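Local coordinates for ABC transporter periplasmic peptide-binding protein (Pseudoalteromonas, PDB 4QFO), which probably captures short peptides, dipeptides in particular, in the periplasm for uptake by an ABC transporter, and here holds methionyl-leucine, at residues Asp280-Glu285 against Phe509-Ala514; Ser382-Pro387 against Gly432-Thr437; Asp436-Asp441 against Gly522-Ile527. One frame throughout, in Å; residues are numbered along the deposited sequence.

Contact 1 pairs strand 282-287 with the end of strand 500-513 toward the periphery, while contacts 2 and 3 sit close together around the bound peptide. Their centres are about 10 Å apart, and that of contact 1 lies about 20 Å and 23 Å from theirs, respectively. Along the chain, both segments of contact 2 fall between the two of contact 1, whereas those of contact 3 alternate with those of contact 1. Contacts 2 and 3 share Asp436 and Thr437, and a probable backbone bond from Gly525 N to Ala435 O joins them. Strand 291-297 pairs with both 500-513 of contact 1 and 428-434 of contact 2, and Gln510 NE2 packs 4.1 Å from Ile527 CD1, where contact 1 touches contact 3.

Contact 1 of 3, residues Asp280-Glu285 against Phe509-Ala514; sequences DDINVE and FQASSA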
loop_
_atom_site.group_PDB
_atom_site.type_symbol
_atom_site.label_atom_id
_atom_site.label_comp_id
_atom_site.label_asym_id
_atom_site.label_seq_id
_atom_site.Cartn_x
_atom_site.Cartn_y
_atom_site.Cartn_z
ATOM N N ASP A 280 -2.713 -22.734 -22.224
ATOM C CA ASP A 280 -2.394 -21.803 -23.297
ATOM C C ASP A 280 -3.341 -20.618 -23.317
ATOM O O ASP A 280 -3.043 -19.596 -23.929
ATOM C CB ASP A 280 -2.438 -22.505 -24.654
ATOM C CG ASP A 280 -1.203 -23.338 -24.917
ATOM O OD1 ASP A 280 -0.485 -23.675 -23.948
ATOM O OD2 ASP A 280 -0.952 -23.655 -26.097
ATOM N N ASP A 281 -4.483 -20.759 -22.650
ATOM C CA ASP A 281 -5.483 -19.695 -22.616
ATOM C C ASP A 281 -5.340 -18.754 -21.397
ATOM O O ASP A 281 -6.133 -17.824 -21.217
ATOM C CB ASP A 281 -6.903 -20.278 -22.723
ATOM C CG ASP A 281 -7.221 -21.266 -21.613
ATOM O OD1 ASP A 281 -6.296 -21.662 -20.873
ATOM O OD2 ASP A 281 -8.402 -21.656 -21.480
ATOM N N ILE A 282 -4.306 -18.985 -20.591
ATOM C CA ILE A 282 -4.034 -18.173 -19.405
ATOM C C ILE A 282 -2.621 -17.585 -19.468
ATOM O O ILE A 282 -1.661 -18.313 -19.683
ATOM C CB ILE A 282 -4.110 -19.029 -18.115
ATOM C CG1 ILE A 282 -5.506 -19.643 -17.940
ATOM C CG2 ILE A 282 -3.681 -18.210 -16.889
ATOM C CD1 ILE A 282 -6.561 -18.670 -17.558
ATOM N N ASN A 283 -2.496 -16.274 -19.294
ATOM C CA ASN A 283 -1.184 -15.648 -19.125
ATOM C C ASN A 283 -0.891 -15.482 -17.651
ATOM O O ASN A 283 -1.769 -15.111 -16.875
ATOM C CB ASN A 283 -1.131 -14.261 -19.755
ATOM C CG ASN A 283 -1.214 -14.299 -21.248
ATOM O OD1 ASN A 283 -0.811 -15.276 -21.878
ATOM N ND2 ASN A 283 -1.738 -13.234 -21.835
ATOM N N VAL A 284 0.352 -15.718 -17.271
ATOM C CA VAL A 284 0.766 -15.530 -15.896
ATOM C C VAL A 284 1.935 -14.554 -15.833
ATOM O O VAL A 284 2.984 -14.798 -16.415
ATOM C CB VAL A 284 1.186 -16.854 -15.274
ATOM C CG1 VAL A 284 1.652 -16.649 -13.820
ATOM C CG2 VAL A 284 0.034 -17.844 -15.372
ATOM N N GLU A 285 1.718 -13.454 -15.122
ATOM C CA GLU A 285 2.707 -12.424 -14.895
ATOM C C GLU A 285 3.564 -12.790 -13.686
ATOM O O GLU A 285 3.054 -13.296 -12.692
ATOM C CB GLU A 285 1.985 -11.114 -14.584
ATOM C CG GLU A 285 2.082 -10.058 -15.650
ATOM C CD GLU A 285 1.830 -10.600 -17.030
ATOM O OE1 GLU A 285 2.817 -10.756 -17.778
ATOM O OE2 GLU A 285 0.655 -10.865 -17.366
ATOM N N PHE A 509 2.706 -11.566 -8.834
ATOM C CA PHE A 509 2.049 -12.496 -9.741
ATOM C C PHE A 509 0.649 -12.018 -10.096
ATOM O O PHE A 509 -0.012 -11.379 -9.290
ATOM C CB PHE A 509 1.933 -13.877 -9.097
ATOM C CG PHE A 509 3.215 -14.660 -9.065
ATOM C CD1 PHE A 509 3.582 -15.457 -10.137
ATOM C CD2 PHE A 509 4.033 -14.633 -7.946
ATOM C CE1 PHE A 509 4.749 -16.195 -10.100
ATOM C CE2 PHE A 509 5.206 -15.366 -7.905
ATOM C CZ PHE A 509 5.563 -16.148 -8.983
ATOM N N GLN A 510 0.195 -12.346 -11.302
ATOM C CA GLN A 510 -1.188 -12.107 -11.693
ATOM C C GLN A 510 -1.507 -13.114 -12.779
ATOM O O GLN A 510 -0.622 -13.506 -13.529
ATOM C CB GLN A 510 -1.388 -10.688 -12.224
ATOM C CG GLN A 510 -2.857 -10.288 -12.377
ATOM C CD GLN A 510 -3.039 -8.987 -13.164
ATOM O OE1 GLN A 510 -2.760 -8.929 -14.362
ATOM N NE2 GLN A 510 -3.500 -7.945 -12.491
ATOM N N ALA A 511 -2.758 -13.551 -12.853
ATOM C CA ALA A 511 -3.195 -14.367 -13.986
ATOM C C ALA A 511 -4.350 -13.716 -14.722
ATOM O O ALA A 511 -5.193 -13.068 -14.124
ATOM C CB ALA A 511 -3.569 -15.763 -13.547
ATOM N N SER A 512 -4.378 -13.908 -16.031
ATOM C CA SER A 512 -5.399 -13.315 -16.855
ATOM C C SER A 512 -5.624 -14.164 -18.094
ATOM O O SER A 512 -4.702 -14.813 -18.592
ATOM C CB SER A 512 -4.980 -11.900 -17.264
ATOM O OG SER A 512 -3.740 -11.923 -17.953
ATOM N N SER A 513 -6.861 -14.154 -18.581
ATOM C CA SER A 513 -7.181 -14.731 -19.871
ATOM C C SER A 513 -6.250 -14.168 -20.952
ATOM O O SER A 513 -5.912 -12.981 -20.943
ATOM C CB SER A 513 -8.645 -14.443 -20.218
ATOM O OG SER A 513 -8.873 -14.506 -21.616
ATOM N N ALA A 514 -5.836 -15.031 -21.877
ATOM C CA ALA A 514 -4.943 -14.637 -22.967
ATOM C C ALA A 514 -5.618 -13.638 -23.897
ATOM O O ALA A 514 -4.969 -13.037 -24.750
ATOM C CB ALA A 514 -4.473 -15.867 -23.746
HETATM O O HOH W 1 -3.246 -11.546 -20.677
#
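Asn283 and Ser512 stand side by side on one face of an antiparallel β-sheet, where strand 282-287 runs beside the end of the long strand 500-513, and Glu285 and Gln510 share that face with them. A water joins the first two: it accepts from Asn283 ND2 and Ser512 OG and donates to Ser513 O. Asn283 CG stands anti to its carbonyl carbon (chi1 -68°), which brings the amide alongside Ala514, with ND2 3.7 Å from Ala514 CA. Glu285 and Gln510 approach each other through their CB atoms, then part: the glutamate bends at chi2, while the glutamine stays extended and its NE2 makes a weak bond to a glycerol.

Val284 and Ala511 lie on the other face, both touched by Leu276 of helix 273-278. Ile282 turns away from Ser513 at the strand pair's end, yet its CG2 comes within 4.1 Å of Ala511 CB. Val284 CG1, a branch pointing away from the backbone N, sits at the edge of the Phe509 ring, 4.3 Å from CD1; Leu273 of the same helix also touches the Phe509 side chain.

Beneath these side chains, the strand pieces 282-285 and 509-513 run at 163°, close to antiparallel. Asn283 and Ser512 exchange two backbone bonds, Asn283 N to Ser512 O at 2.7 Å and Ser512 N to Asn283 O at 3.0 Å. Two residues on, Glu285 N reaches Gln510 O at 2.8 Å, but the return bond from Gln510 N to Glu285 O is weak, at 3.3 Å. Beyond the regular pairing, Ala514 N closes the end of the contact on Asp281 O at 2.9 Å, approaching from above the carbonyl plane, 50° out of it.

Contact 2 of 3, residues Ser382-Pro387 against Gly432-Thr437; sequences SRIYNP and GWAADT. With MET (methionine), chain C; LEU (leucine), chain D.
The ring of Tyr385 lies flat against the backbone of strand 428-434, with Gly432 CA and Trp433 N over one face and Arg383 CB over the centre of the other. This is the ligand site of a family 5 solute-binding protein, and Gly432 CA makes a CH-pi contact, 3.5 Å from the ring centroid. A side chain on Gly432 would run into Tyr385 CD1, so the bare backbone is what lets the ring lie this close. At the ring's edge is the terminal carboxylate of the bound peptide: Tyr385 OH donates to the leucine OXT at 2.6 Å.

The Arg383 guanidinium meets that carboxylate edge-on, the leucine C lying in its plane. Arg383 NE bonds OXT at 3.0 Å, and Arg383 NH2 reaches the leucine O at the same distance, with a weak second bond to OXT. OXT is thus gripped by NE and the tyrosine hydroxyl, with weak help from NH2. Bends at chi2 and chi3 fold the arginine chain round to this position, while its NH1 goes to Ser382 O and a salt bridge with Glu36.

At the peptide's other end, the methionine N sits 3.1 Å above the Trp433 ring plane, offset toward the rim; the leucine CD1 touches the indole's edge. Ala434 binds the methionine through both backbone groups, as in a hydrogen-bonded antiparallel pair: Ala434 N donates to its O, and Ala434 O accepts from its N. Asp436 OD1 also accepts from that N, at 2.8 Å, probably balancing its charge. Gly50 N and Thr48 O hold the leucine from another part of the chain. Where the two segments meet by apolar groups, Ile384 CD1 rests 4.1 Å from Ala434 CB.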
loop_
_atom_site.group_PDB
_atom_site.type_symbol
_atom_site.label_atom_id
_atom_site.label_comp_id
_atom_site.label_asym_id
_atom_site.label_seq_id
_atom_site.Cartn_x
_atom_site.Cartn_y
_atom_site.Cartn_z
ATOM N N SER A 382 -3.662 -13.578 0.269
ATOM C CA SER A 382 -2.333 -13.595 -0.304
ATOM C C SER A 382 -1.899 -12.162 -0.663
ATOM O O SER A 382 -2.690 -11.399 -1.211
ATOM C CB SER A 382 -2.359 -14.508 -1.531
ATOM O OG SER A 382 -1.157 -14.444 -2.262
ATOM N N ARG A 383 -0.672 -11.778 -0.307
ATOM C CA ARG A 383 -0.132 -10.470 -0.718
ATOM C C ARG A 383 1.163 -10.661 -1.518
ATOM O O ARG A 383 1.749 -11.735 -1.515
ATOM C CB ARG A 383 0.152 -9.535 0.472
ATOM C CG ARG A 383 -0.822 -9.594 1.657
ATOM C CD ARG A 383 -2.248 -9.222 1.275
ATOM N NE ARG A 383 -2.359 -7.867 0.744
ATOM C CZ ARG A 383 -3.017 -7.556 -0.374
ATOM N NH1 ARG A 383 -3.612 -8.515 -1.093
ATOM N NH2 ARG A 383 -3.084 -6.286 -0.770
ATOM N N ILE A 384 1.608 -9.615 -2.202
ATOM C CA ILE A 384 2.836 -9.716 -2.968
ATOM C C ILE A 384 3.968 -10.122 -2.038
ATOM O O ILE A 384 4.774 -10.998 -2.360
ATOM C CB ILE A 384 3.163 -8.395 -3.676
ATOM C CG1 ILE A 384 2.063 -8.066 -4.683
ATOM C CG2 ILE A 384 4.522 -8.476 -4.385
ATOM C CD1 ILE A 384 2.026 -6.570 -5.065
ATOM N N TYR A 385 3.996 -9.519 -0.857
ATOM C CA TYR A 385 5.098 -9.737 0.063
ATOM C C TYR A 385 5.000 -11.059 0.805
ATOM O O TYR A 385 5.963 -11.486 1.439
ATOM C CB TYR A 385 5.237 -8.564 1.041
ATOM C CG TYR A 385 3.942 -8.075 1.658
ATOM C CD1 TYR A 385 3.415 -8.683 2.790
ATOM C CD2 TYR A 385 3.265 -6.982 1.126
ATOM C CE1 TYR A 385 2.248 -8.226 3.370
ATOM C CE2 TYR A 385 2.093 -6.517 1.691
ATOM C CZ TYR A 385 1.588 -7.151 2.817
ATOM O OH TYR A 385 0.425 -6.701 3.398
ATOM N N ASN A 386 3.846 -11.714 0.707
ATOM C CA ASN A 386 3.585 -12.943 1.465
ATOM C C ASN A 386 2.370 -13.663 0.906
ATOM O O ASN A 386 1.235 -13.283 1.187
ATOM C CB ASN A 386 3.379 -12.661 2.965
ATOM C CG ASN A 386 3.270 -13.949 3.800
ATOM O OD1 ASN A 386 3.017 -15.042 3.272
ATOM N ND2 ASN A 386 3.470 -13.818 5.107
ATOM N N PRO A 387 2.617 -14.692 0.084
ATOM C CA PRO A 387 1.555 -15.421 -0.610
ATOM C C PRO A 387 0.716 -16.303 0.317
ATOM O O PRO A 387 -0.360 -16.718 -0.096
ATOM C CB PRO A 387 2.321 -16.279 -1.626
ATOM C CG PRO A 387 3.712 -16.407 -1.056
ATOM C CD PRO A 387 3.963 -15.096 -0.365
ATOM N N GLY A 432 3.270 -6.635 6.044
ATOM C CA GLY A 432 4.219 -6.181 5.045
ATOM C C GLY A 432 3.821 -4.900 4.342
ATOM O O GLY A 432 2.918 -4.188 4.779
ATOM N N TRP A 433 4.506 -4.611 3.242
ATOM C CA TRP A 433 4.288 -3.387 2.492
ATOM C C TRP A 433 4.672 -3.623 1.038
ATOM O O TRP A 433 5.757 -4.119 0.759
ATOM C CB TRP A 433 5.119 -2.259 3.100
ATOM C CG TRP A 433 4.860 -0.870 2.567
ATOM C CD1 TRP A 433 5.663 -0.163 1.721
ATOM C CD2 TRP A 433 3.742 -0.018 2.858
ATOM N NE1 TRP A 433 5.123 1.071 1.471
ATOM C CE2 TRP A 433 3.942 1.187 2.151
ATOM C CE3 TRP A 433 2.586 -0.162 3.635
ATOM C CZ2 TRP A 433 3.034 2.246 2.199
ATOM C CZ3 TRP A 433 1.697 0.898 3.700
ATOM C CH2 TRP A 433 1.920 2.084 2.981
ATOM N N ALA A 434 3.752 -3.332 0.125
ATOM C CA ALA A 434 4.073 -3.249 -1.298
ATOM C C ALA A 434 4.223 -1.766 -1.580
ATOM O O ALA A 434 3.268 -1.009 -1.441
ATOM C CB ALA A 434 2.973 -3.830 -2.134
ATOM N N ALA A 435 5.435 -1.352 -1.933
ATOM C CA ALA A 435 5.758 0.055 -2.038
ATOM C C ALA A 435 4.848 0.784 -3.040
ATOM O O ALA A 435 4.426 0.208 -4.042
ATOM C CB ALA A 435 7.231 0.228 -2.413
ATOM N N ASP A 436 4.563 2.053 -2.742
ATOM C CA ASP A 436 3.722 2.903 -3.570
ATOM C C ASP A 436 4.552 3.658 -4.613
ATOM O O ASP A 436 4.054 4.044 -5.658
ATOM C CB ASP A 436 2.964 3.895 -2.687
ATOM C CG ASP A 436 2.328 3.227 -1.467
ATOM O OD1 ASP A 436 1.330 2.478 -1.629
ATOM O OD2 ASP A 436 2.833 3.452 -0.345
ATOM N N THR A 437 5.832 3.858 -4.316
ATOM C CA THR A 437 6.738 4.558 -5.221
ATOM C C THR A 437 8.133 3.961 -5.061
ATOM O O THR A 437 8.380 3.207 -4.128
ATOM C CB THR A 437 6.838 6.079 -4.881
ATOM O OG1 THR A 437 7.588 6.259 -3.670
ATOM C CG2 THR A 437 5.465 6.721 -4.740
HETATM N N MET C . 1.328 0.383 0.284
HETATM C CA MET C . 0.076 -0.362 0.354
HETATM C C MET C . 0.201 -1.647 1.152
HETATM O O MET C . 1.180 -2.380 1.027
HETATM C CB MET C . -0.418 -0.707 -1.053
HETATM C CG MET C . -1.225 0.413 -1.681
HETATM S SD MET C . -1.421 0.247 -3.477
HETATM C CE MET C . -1.265 -1.520 -3.707
HETATM N N LEU D . -0.811 -1.926 1.959
HETATM C CA LEU D . -0.906 -3.198 2.648
HETATM C C LEU D . -1.359 -4.229 1.627
HETATM O O LEU D . -2.137 -3.887 0.728
HETATM C CB LEU D . -1.939 -3.103 3.768
HETATM C CG LEU D . -1.518 -2.794 5.205
HETATM C CD1 LEU D . -0.243 -1.989 5.265
HETATM C CD2 LEU D . -2.663 -2.111 5.961
HETATM O OXT LEU D . -0.976 -5.408 1.671
#

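Contact 3 of 3, residues Asp436-Asp441 against Gly522-Ile527; sequences DTPDPD and GPFGAI. With MET (methionine), chain C.
Pro438 sits on the face of the Phe524 ring, its CD 3.6 Å from the ring centroid and 7° off the normal, a CH-pi contact. Phe524 CG lies between its own backbone N and carbonyl carbon (chi1 48°), which places the ring's face against Pro438 CD. At the near end Phe524 CD1 comes within 3.8 Å of Asp436 O, and Phe524 CB packs against the Thr437 backbone. With an alanine in place of Phe524, the CD of Pro438 would probably lose the ring face it rests on, and a gap would open between the two loops.

Around this core, Ile67 of strand 65-67 touches Thr437, Pro438 and Phe524 together. The 436-441 loop is shaped by an ST turn, with Thr437 OG1 accepting from Asp439 N at 3.1 Å, and then an Asx turn, Asp439 OD1 accepting from Asp441 N; Arg483 adds a salt bridge to Asp439. On the other loop, Arg508 holds the carbonyls of Gly522 and Gly525. The side chain of Asp436 leaves the backbone away from the 522-527 loop, and its OD1 takes a bond from the methionine N, while Ala526 CB lies 3.8 Å from the methionine SD: two packed loops lining the N-terminal end of the peptide site in this binding protein.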
loop_
_atom_site.group_PDB
_atom_site.type_symbol
_atom_site.label_atom_id
_atom_site.label_comp_id
_atom_site.label_asym_id
_atom_site.label_seq_id
_atom_site.Cartn_x
_atom_site.Cartn_y
_atom_site.Cartn_z
ATOM N N ASP A 436 4.563 2.053 -2.742
ATOM C CA ASP A 436 3.722 2.903 -3.570
ATOM C C ASP A 436 4.552 3.658 -4.613
ATOM O O ASP A 436 4.054 4.044 -5.658
ATOM C CB ASP A 436 2.964 3.895 -2.687
ATOM C CG ASP A 436 2.328 3.227 -1.467
ATOM O OD1 ASP A 436 1.330 2.478 -1.629
ATOM O OD2 ASP A 436 2.833 3.452 -0.345
ATOM N N THR A 437 5.832 3.858 -4.316
ATOM C CA THR A 437 6.738 4.558 -5.221
ATOM C C THR A 437 8.133 3.961 -5.061
ATOM O O THR A 437 8.380 3.207 -4.128
ATOM C CB THR A 437 6.838 6.079 -4.881
ATOM O OG1 THR A 437 7.588 6.259 -3.670
ATOM C CG2 THR A 437 5.465 6.721 -4.740
ATOM N N PRO A 438 9.059 4.316 -5.963
ATOM C CA PRO A 438 10.445 3.889 -5.796
ATOM C C PRO A 438 11.237 4.793 -4.845
ATOM O O PRO A 438 12.451 4.628 -4.739
ATOM C CB PRO A 438 11.007 4.007 -7.215
ATOM C CG PRO A 438 10.264 5.151 -7.798
ATOM C CD PRO A 438 8.854 5.026 -7.242
ATOM N N ASP A 439 10.593 5.746 -4.181
ATOM C CA ASP A 439 11.334 6.532 -3.183
ATOM C C ASP A 439 11.462 5.725 -1.892
ATOM O O ASP A 439 10.453 5.308 -1.333
ATOM C CB ASP A 439 10.676 7.895 -2.911
ATOM C CG ASP A 439 11.606 8.859 -2.139
ATOM O OD1 ASP A 439 11.764 8.712 -0.901
ATOM O OD2 ASP A 439 12.195 9.759 -2.775
ATOM N N PRO A 440 12.701 5.485 -1.431
ATOM C CA PRO A 440 12.965 4.653 -0.243
ATOM C C PRO A 440 12.187 5.072 1.002
ATOM O O PRO A 440 11.797 4.211 1.785
ATOM C CB PRO A 440 14.474 4.805 -0.022
ATOM C CG PRO A 440 15.028 5.072 -1.396
ATOM C CD PRO A 440 13.943 5.842 -2.146
ATOM N N ASP A 441 11.956 6.366 1.185
ATOM C CA ASP A 441 11.161 6.801 2.325
ATOM C C ASP A 441 9.864 6.002 2.466
ATOM O O ASP A 441 9.375 5.784 3.582
ATOM C CB ASP A 441 10.839 8.292 2.264
ATOM C CG ASP A 441 9.970 8.736 3.434
ATOM O OD1 ASP A 441 10.502 8.862 4.556
ATOM O OD2 ASP A 441 8.755 8.942 3.236
ATOM N N GLY A 522 3.732 -3.447 -12.488
ATOM C CA GLY A 522 4.840 -2.581 -12.133
ATOM C C GLY A 522 5.566 -2.973 -10.863
ATOM O O GLY A 522 5.062 -3.744 -10.050
ATOM N N PRO A 523 6.766 -2.428 -10.699
ATOM C CA PRO A 523 7.586 -2.681 -9.512
ATOM C C PRO A 523 7.132 -1.873 -8.285
ATOM O O PRO A 523 7.614 -2.102 -7.173
ATOM C CB PRO A 523 8.983 -2.253 -9.969
ATOM C CG PRO A 523 8.718 -1.169 -10.960
ATOM C CD PRO A 523 7.457 -1.581 -11.687
ATOM N N PHE A 524 6.218 -0.937 -8.488
ATOM C CA PHE A 524 5.582 -0.219 -7.375
ATOM C C PHE A 524 4.154 0.151 -7.767
ATOM O O PHE A 524 3.795 0.103 -8.944
ATOM C CB PHE A 524 6.381 1.039 -7.016
ATOM C CG PHE A 524 6.753 1.881 -8.213
ATOM C CD1 PHE A 524 5.862 2.813 -8.734
ATOM C CD2 PHE A 524 7.986 1.740 -8.822
ATOM C CE1 PHE A 524 6.200 3.592 -9.838
ATOM C CE2 PHE A 524 8.321 2.506 -9.931
ATOM C CZ PHE A 524 7.425 3.434 -10.437
ATOM N N GLY A 525 3.328 0.496 -6.783
ATOM C CA GLY A 525 2.003 1.025 -7.072
ATOM C C GLY A 525 0.902 0.020 -7.350
ATOM O O GLY A 525 1.139 -1.163 -7.543
ATOM N N ALA A 526 -0.322 0.516 -7.386
ATOM C CA ALA A 526 -1.497 -0.328 -7.540
ATOM C C ALA A 526 -1.722 -0.787 -8.984
ATOM O O ALA A 526 -1.245 -0.170 -9.928
ATOM C CB ALA A 526 -2.738 0.418 -7.022
ATOM N N ILE A 527 -2.464 -1.875 -9.135
ATOM C CA ILE A 527 -2.897 -2.367 -10.433
ATOM C C ILE A 527 -3.646 -1.289 -11.200
ATOM O O ILE A 527 -4.381 -0.496 -10.605
ATOM C CB ILE A 527 -3.866 -3.552 -10.259
ATOM C CG1 ILE A 527 -3.113 -4.742 -9.687
ATOM C CG2 ILE A 527 -4.520 -3.924 -11.581
ATOM C CD1 ILE A 527 -1.778 -4.919 -10.320
HETATM N N MET C . 1.328 0.383 0.284
HETATM C CA MET C . 0.076 -0.362 0.354
HETATM C C MET C . 0.201 -1.647 1.152
HETATM O O MET C . 1.180 -2.380 1.027
HETATM C CB MET C . -0.418 -0.707 -1.053
HETATM C CG MET C . -1.225 0.413 -1.681
HETATM S SD MET C . -1.421 0.247 -3.477
HETATM C CE MET C . -1.265 -1.520 -3.707
#